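Side-chain contacts in DUF2442 domain-containing protein (Nitrosomonas europaea, PDB 2AUW), which is of unknown function but may bind DNA: residues A56-A61 and G65-F70; P44-I49 and D71-R76. All coordinates share one frame; numbering follows the deposited sequence.

Interactions 1 and 2 illustrate how a short hairpin and the loop that follows it can be built as one unit. In sequence, the hairpin of 56-61 and 65-70 falls entirely between 44-49 and 71-76, and the centres of the two contacts lie about 9 Å apart. The second hairpin strand runs directly into 71-76, which turns back alongside it: V67 N probably bonds to F74 O at 2.9 Å. E73 ties the two together, its carboxylate accepting the backbone N-H groups of W69 and F70 while its chain meets L46 and I49. No active site or ligand is known here, and both contacts belong to the DUF2442 region.

Interaction 1 (A56-A61 and G65-F70); sequences ARVHIA and GSVEWF
V58 lies over one face of the W69 indole: its CB stands 3.9 Å from the centroid of the five-membered ring, a CH-pi contact 30° off the ring normal. Its CG2, anti to the backbone N, lies over that same face, 3.7 Å from CE2 of W69, and also touches CG1 of V67 at 3.5 Å, the two valines meeting at a slant. One methyl thus bridges an aromatic and an aliphatic partner.

The polar counterpart is H59 with E68. The two residues form an antiparallel hydrogen-bonded pair, H59 N to E68 O and E68 N to H59 O, and their side chains leave the same face of the ribbon. H59 has its CG between the backbone N and the carbonyl carbon (chi1 51°), which carries the imidazole across to the backbone of E68, whose O lies above one ring face. The ring is gripped at both nitrogens. ND1 donates to R57 O at 2.8 Å, nearly in the ring plane, and NE2 donates to OE2 of E68 at 2.7 Å, using the anti lone pair of that oxygen. Ring and carboxylate planes stand 73° apart. With both N-H groups used, the imidazole is held against rotation, and the nearby carboxylate would probably favour its protonated form. OE1 of E68 accepts T72 N, so each carboxylate oxygen has a partner.

Toward the turn, A61 N donates to S66 O at 2.9 Å, and G65 N to A61 O at 3.1 Å. The positive phi of G65 suits glycine, since a side chain here would probably collide with the carbonyl oxygen before it.

This two-stranded hairpin, 59-60 with 67-68, packs its V58, I60 and V67 side chains on strand 11-16, while V58, V67 and W69 also touch L22 of strand 21-26.

Interaction 2 (P44-I49 and D71-R76); sequences PDLAPI and DTEFGR
Van der Waals packing carries the meeting of L46 and I49 with E73 and F74. The two leucine methyls divide the work: CD2 lies against CG of E73 at 3.4 Å, whereas CD1 meets CZ of F74 at 3.8 Å, with CE2 equally near, on an oblique approach. Leucine and glutamate run antiparallel past each other, and L46 touches the glutamate at its CG methylene. I49 faces E73 head-on from the other segment, its CD1 3.8 Å from CG; the same methyl also lies against the carboxylate, 3.7 Å from OE1 of E73. E73 also supports its own neighbour, since its CB sits over the centre of the F74 ring, 4.3 Å above the plane.

Polar contacts belong to the other end of the same glutamate. A bend at CB-CG (chi2 84°) turns the carboxylate back toward the chain that precedes it. OE1 accepts D71 N at 2.7 Å with a nearly straight N-H...O angle of 168°, although the donor comes from above the carboxylate plane. F70 N also donates to OE1 and W69 N to OE2, giving the carboxylate three backbone bonds that fix its rotation and satisfy successive N-H groups of the bend. With an alanine here the carboxylate is gone, and the N-H groups of W69, F70 and D71 would probably lose their acceptor, while a gap is likely to open beside L46 and I49.

Among the neighbouring elements, the 3-10 turn beginning at P44 follows helix 37-42, and L40 of that helix touches L46, I49 and F74. The F74 ring meets W69 of the hairpin and stands edge-to-face with W82 of helix 76-86, which begins just after G75 at its N-cap; the contact thus joins the loop between helices 37-42 and 52-55 to the one that leads from strand 67-68 into helix 76-86.

Interaction 1 (A56-A61 and G65-F70)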
loop_
_atom_site.group_PDB
_atom_site.type_symbol
_atom_site.label_atom_id
_atom_site.label_comp_id
_atom_site.label_asym_id
_atom_site.label_seq_id
_atom_site.Cartn_x
_atom_site.Cartn_y
_atom_site.Cartn_z
ATOM N N ALA B 56 -18.037 -33.291 -0.983
ATOM C CA ALA B 56 -17.666 -33.329 0.435
ATOM C C ALA B 56 -16.169 -33.196 0.712
ATOM O O ALA B 56 -15.778 -32.926 1.851
ATOM C CB ALA B 56 -18.198 -34.641 1.073
ATOM N N ARG B 57 -15.349 -33.411 -0.307
ATOM C CA ARG B 57 -13.896 -33.362 -0.144
ATOM C C ARG B 57 -13.267 -31.995 -0.460
ATOM O O ARG B 57 -12.067 -31.914 -0.714
ATOM C CB ARG B 57 -13.225 -34.474 -0.961
ATOM C CG ARG B 57 -13.698 -35.885 -0.578
ATOM C CD ARG B 57 -12.822 -36.956 -1.219
ATOM N NE ARG B 57 -13.343 -37.400 -2.515
ATOM C CZ ARG B 57 -14.114 -38.474 -2.698
ATOM N NH1 ARG B 57 -14.539 -38.777 -3.921
ATOM N NH2 ARG B 57 -14.465 -39.246 -1.668
ATOM N N VAL B 58 -14.093 -30.941 -0.460
ATOM C CA VAL B 58 -13.619 -29.535 -0.563
ATOM C C VAL B 58 -12.584 -29.193 0.537
ATOM O O VAL B 58 -12.732 -29.591 1.726
ATOM C CB VAL B 58 -14.789 -28.519 -0.478
ATOM C CG1 VAL B 58 -15.361 -28.468 0.929
ATOM C CG2 VAL B 58 -14.361 -27.104 -0.934
ATOM N N HIS B 59 -11.552 -28.449 0.140
ATOM C CA HIS B 59 -10.535 -27.997 1.100
ATOM C C HIS B 59 -9.849 -26.754 0.535
ATOM O O HIS B 59 -10.135 -26.342 -0.590
ATOM C CB HIS B 59 -9.494 -29.105 1.269
ATOM C CG HIS B 59 -8.950 -29.605 -0.036
ATOM N ND1 HIS B 59 -9.581 -30.584 -0.778
ATOM C CD2 HIS B 59 -7.870 -29.229 -0.755
ATOM C CE1 HIS B 59 -8.892 -30.808 -1.883
ATOM N NE2 HIS B 59 -7.842 -30.005 -1.885
ATOM N N ILE B 60 -8.944 -26.156 1.307
ATOM C CA ILE B 60 -8.165 -25.014 0.793
ATOM C C ILE B 60 -6.932 -25.553 0.065
ATOM O O ILE B 60 -6.184 -26.314 0.675
ATOM C CB ILE B 60 -7.735 -24.061 1.929
ATOM C CG1 ILE B 60 -8.948 -23.509 2.683
ATOM C CG2 ILE B 60 -6.808 -22.940 1.392
ATOM C CD1 ILE B 60 -8.597 -22.678 3.901
ATOM N N ALA B 61 -6.726 -25.187 -1.219
ATOM C CA ALA B 61 -5.562 -25.667 -2.020
ATOM C C ALA B 61 -4.208 -25.355 -1.364
ATOM O O ALA B 61 -3.992 -24.231 -0.893
ATOM C CB ALA B 61 -5.573 -25.097 -3.454
ATOM N N GLY B 65 -4.215 -21.588 -2.447
ATOM C CA GLY B 65 -5.172 -20.922 -1.538
ATOM C C GLY B 65 -6.626 -20.883 -2.007
ATOM O O GLY B 65 -7.500 -20.374 -1.295
ATOM N N SER B 66 -6.879 -21.409 -3.195
ATOM C CA SER B 66 -8.230 -21.442 -3.718
ATOM C C SER B 66 -9.087 -22.481 -2.993
ATOM O O SER B 66 -8.615 -23.221 -2.109
ATOM C CB SER B 66 -8.232 -21.654 -5.244
ATOM O OG SER B 66 -7.991 -22.999 -5.597
ATOM N N VAL B 67 -10.366 -22.483 -3.332
ATOM C CA VAL B 67 -11.289 -23.510 -2.889
ATOM C C VAL B 67 -11.128 -24.655 -3.865
ATOM O O VAL B 67 -11.267 -24.475 -5.059
ATOM C CB VAL B 67 -12.740 -22.968 -2.854
ATOM C CG1 VAL B 67 -13.765 -24.111 -2.675
ATOM C CG2 VAL B 67 -12.912 -21.938 -1.752
ATOM N N GLU B 68 -10.799 -25.843 -3.364
ATOM C CA GLU B 68 -10.396 -26.924 -4.232
ATOM C C GLU B 68 -11.086 -28.237 -3.869
ATOM O O GLU B 68 -11.409 -28.478 -2.707
ATOM C CB GLU B 68 -8.870 -27.098 -4.171
ATOM C CG GLU B 68 -8.377 -28.333 -4.925
ATOM C CD GLU B 68 -6.882 -28.414 -4.895
ATOM O OE1 GLU B 68 -6.253 -27.817 -5.795
ATOM O OE2 GLU B 68 -6.349 -29.064 -3.967
ATOM N N TRP B 69 -11.316 -29.062 -4.885
ATOM C CA TRP B 69 -11.824 -30.420 -4.711
ATOM C C TRP B 69 -10.764 -31.302 -5.341
ATOM O O TRP B 69 -10.150 -32.109 -4.651
ATOM C CB TRP B 69 -13.182 -30.647 -5.391
ATOM C CG TRP B 69 -14.347 -29.969 -4.715
ATOM C CD1 TRP B 69 -15.204 -30.514 -3.820
ATOM C CD2 TRP B 69 -14.765 -28.610 -4.903
ATOM N NE1 TRP B 69 -16.158 -29.594 -3.446
ATOM C CE2 TRP B 69 -15.885 -28.401 -4.080
ATOM C CE3 TRP B 69 -14.299 -27.547 -5.703
ATOM C CZ2 TRP B 69 -16.551 -27.179 -4.025
ATOM C CZ3 TRP B 69 -14.945 -26.314 -5.621
ATOM C CH2 TRP B 69 -16.067 -26.145 -4.809
ATOM N N PHE B 70 -10.527 -31.115 -6.636
ATOM C CA PHE B 70 -9.418 -31.798 -7.318
ATOM C C PHE B 70 -8.262 -30.873 -7.717
ATOM O O PHE B 70 -7.104 -31.199 -7.476
ATOM C CB PHE B 70 -9.911 -32.618 -8.523
ATOM C CG PHE B 70 -11.040 -33.558 -8.202
ATOM C CD1 PHE B 70 -12.336 -33.278 -8.627
ATOM C CD2 PHE B 70 -10.806 -34.734 -7.478
ATOM C CE1 PHE B 70 -13.390 -34.140 -8.329
ATOM C CE2 PHE B 70 -11.852 -35.616 -7.175
ATOM C CZ PHE B 70 -13.152 -35.317 -7.601
#

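Interaction 2 (P44-I49 and D71-R76)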
loop_
_atom_site.group_PDB
_atom_site.type_symbol
_atom_site.label_atom_id
_atom_site.label_comp_id
_atom_site.label_asym_id
_atom_site.label_seq_id
_atom_site.Cartn_x
_atom_site.Cartn_y
_atom_site.Cartn_z
ATOM N N PRO B 44 -18.374 -28.025 -17.907
ATOM C CA PRO B 44 -18.324 -29.505 -18.072
ATOM C C PRO B 44 -17.170 -30.231 -17.333
ATOM O O PRO B 44 -17.365 -31.328 -16.797
ATOM C CB PRO B 44 -18.223 -29.685 -19.594
ATOM C CG PRO B 44 -18.993 -28.477 -20.146
ATOM C CD PRO B 44 -18.593 -27.332 -19.202
ATOM N N ASP B 45 -16.001 -29.619 -17.302
ATOM C CA ASP B 45 -14.839 -30.148 -16.588
ATOM C C ASP B 45 -15.082 -30.339 -15.081
ATOM O O ASP B 45 -14.415 -31.157 -14.445
ATOM C CB ASP B 45 -13.653 -29.210 -16.793
ATOM C CG ASP B 45 -12.938 -29.428 -18.110
ATOM O OD1 ASP B 45 -13.425 -30.186 -18.987
ATOM O OD2 ASP B 45 -11.861 -28.823 -18.270
ATOM N N LEU B 46 -16.046 -29.608 -14.512
ATOM C CA LEU B 46 -16.334 -29.722 -13.072
ATOM C C LEU B 46 -17.401 -30.746 -12.673
ATOM O O LEU B 46 -17.737 -30.858 -11.485
ATOM C CB LEU B 46 -16.656 -28.331 -12.474
ATOM C CG LEU B 46 -15.501 -27.332 -12.609
ATOM C CD1 LEU B 46 -15.818 -26.002 -11.932
ATOM C CD2 LEU B 46 -14.202 -27.910 -12.072
ATOM N N ALA B 47 -17.916 -31.495 -13.656
ATOM C CA ALA B 47 -18.999 -32.453 -13.431
ATOM C C ALA B 47 -18.731 -33.495 -12.331
ATOM O O ALA B 47 -19.623 -33.797 -11.558
ATOM C CB ALA B 47 -19.406 -33.134 -14.745
ATOM N N PRO B 48 -17.503 -34.034 -12.254
ATOM C CA PRO B 48 -17.216 -34.988 -11.158
ATOM C C PRO B 48 -17.459 -34.446 -9.751
ATOM O O PRO B 48 -17.753 -35.225 -8.842
ATOM C CB PRO B 48 -15.736 -35.307 -11.351
ATOM C CG PRO B 48 -15.488 -35.093 -12.795
ATOM C CD PRO B 48 -16.333 -33.868 -13.136
ATOM N N ILE B 49 -17.368 -33.121 -9.580
ATOM C CA ILE B 49 -17.624 -32.492 -8.275
ATOM C C ILE B 49 -19.091 -32.547 -7.878
ATOM O O ILE B 49 -19.425 -32.450 -6.693
ATOM C CB ILE B 49 -17.014 -31.048 -8.190
ATOM C CG1 ILE B 49 -15.500 -31.132 -8.401
ATOM C CG2 ILE B 49 -17.293 -30.439 -6.815
ATOM C CD1 ILE B 49 -14.824 -29.869 -8.865
ATOM N N ASP B 71 -8.571 -29.721 -8.318
ATOM C CA ASP B 71 -7.528 -28.833 -8.839
ATOM C C ASP B 71 -7.915 -27.346 -8.859
ATOM O O ASP B 71 -8.509 -26.864 -9.841
ATOM C CB ASP B 71 -7.102 -29.265 -10.248
ATOM C CG ASP B 71 -5.936 -28.450 -10.780
ATOM O OD1 ASP B 71 -5.172 -27.866 -9.972
ATOM O OD2 ASP B 71 -5.784 -28.386 -12.015
ATOM N N THR B 72 -7.555 -26.638 -7.785
ATOM C CA THR B 72 -7.679 -25.177 -7.710
ATOM C C THR B 72 -8.904 -24.616 -8.487
ATOM O O THR B 72 -8.768 -23.710 -9.314
ATOM C CB THR B 72 -6.387 -24.503 -8.243
ATOM O OG1 THR B 72 -6.136 -24.962 -9.579
ATOM C CG2 THR B 72 -5.188 -24.841 -7.363
ATOM N N GLU B 73 -10.088 -25.146 -8.218
ATOM C CA GLU B 73 -11.251 -24.833 -9.061
ATOM C C GLU B 73 -11.722 -23.386 -8.942
ATOM O O GLU B 73 -11.952 -22.730 -9.974
ATOM C CB GLU B 73 -12.415 -25.796 -8.822
ATOM C CG GLU B 73 -12.180 -27.203 -9.398
ATOM C CD GLU B 73 -11.368 -28.105 -8.467
ATOM O OE1 GLU B 73 -11.207 -29.297 -8.782
ATOM O OE2 GLU B 73 -10.896 -27.612 -7.425
ATOM N N PHE B 74 -11.883 -22.883 -7.714
ATOM C CA PHE B 74 -12.388 -21.492 -7.571
ATOM C C PHE B 74 -11.483 -20.592 -6.750
ATOM O O PHE B 74 -11.252 -20.882 -5.578
ATOM C CB PHE B 74 -13.765 -21.470 -6.934
ATOM C CG PHE B 74 -14.784 -22.309 -7.639
ATOM C CD1 PHE B 74 -15.549 -23.216 -6.927
ATOM C CD2 PHE B 74 -14.994 -22.172 -9.004
ATOM C CE1 PHE B 74 -16.509 -23.999 -7.561
ATOM C CE2 PHE B 74 -15.953 -22.956 -9.662
ATOM C CZ PHE B 74 -16.715 -23.866 -8.940
ATOM N N GLY B 75 -11.033 -19.481 -7.348
ATOM C CA GLY B 75 -10.235 -18.470 -6.628
ATOM C C GLY B 75 -10.967 -17.965 -5.391
ATOM O O GLY B 75 -12.194 -17.776 -5.426
ATOM N N ARG B 76 -10.237 -17.770 -4.283
ATOM C CA ARG B 76 -10.907 -17.342 -3.034
ATOM C C ARG B 76 -11.624 -16.000 -3.224
ATOM O O ARG B 76 -12.704 -15.799 -2.683
ATOM C CB ARG B 76 -9.940 -17.303 -1.827
ATOM C CG ARG B 76 -8.895 -16.222 -1.912
ATOM C CD ARG B 76 -8.025 -16.277 -0.694
ATOM N NE ARG B 76 -7.522 -14.969 -0.254
ATOM C CZ ARG B 76 -6.490 -14.322 -0.804
ATOM N NH1 ARG B 76 -6.098 -13.142 -0.310
ATOM N NH2 ARG B 76 -5.864 -14.838 -1.859
#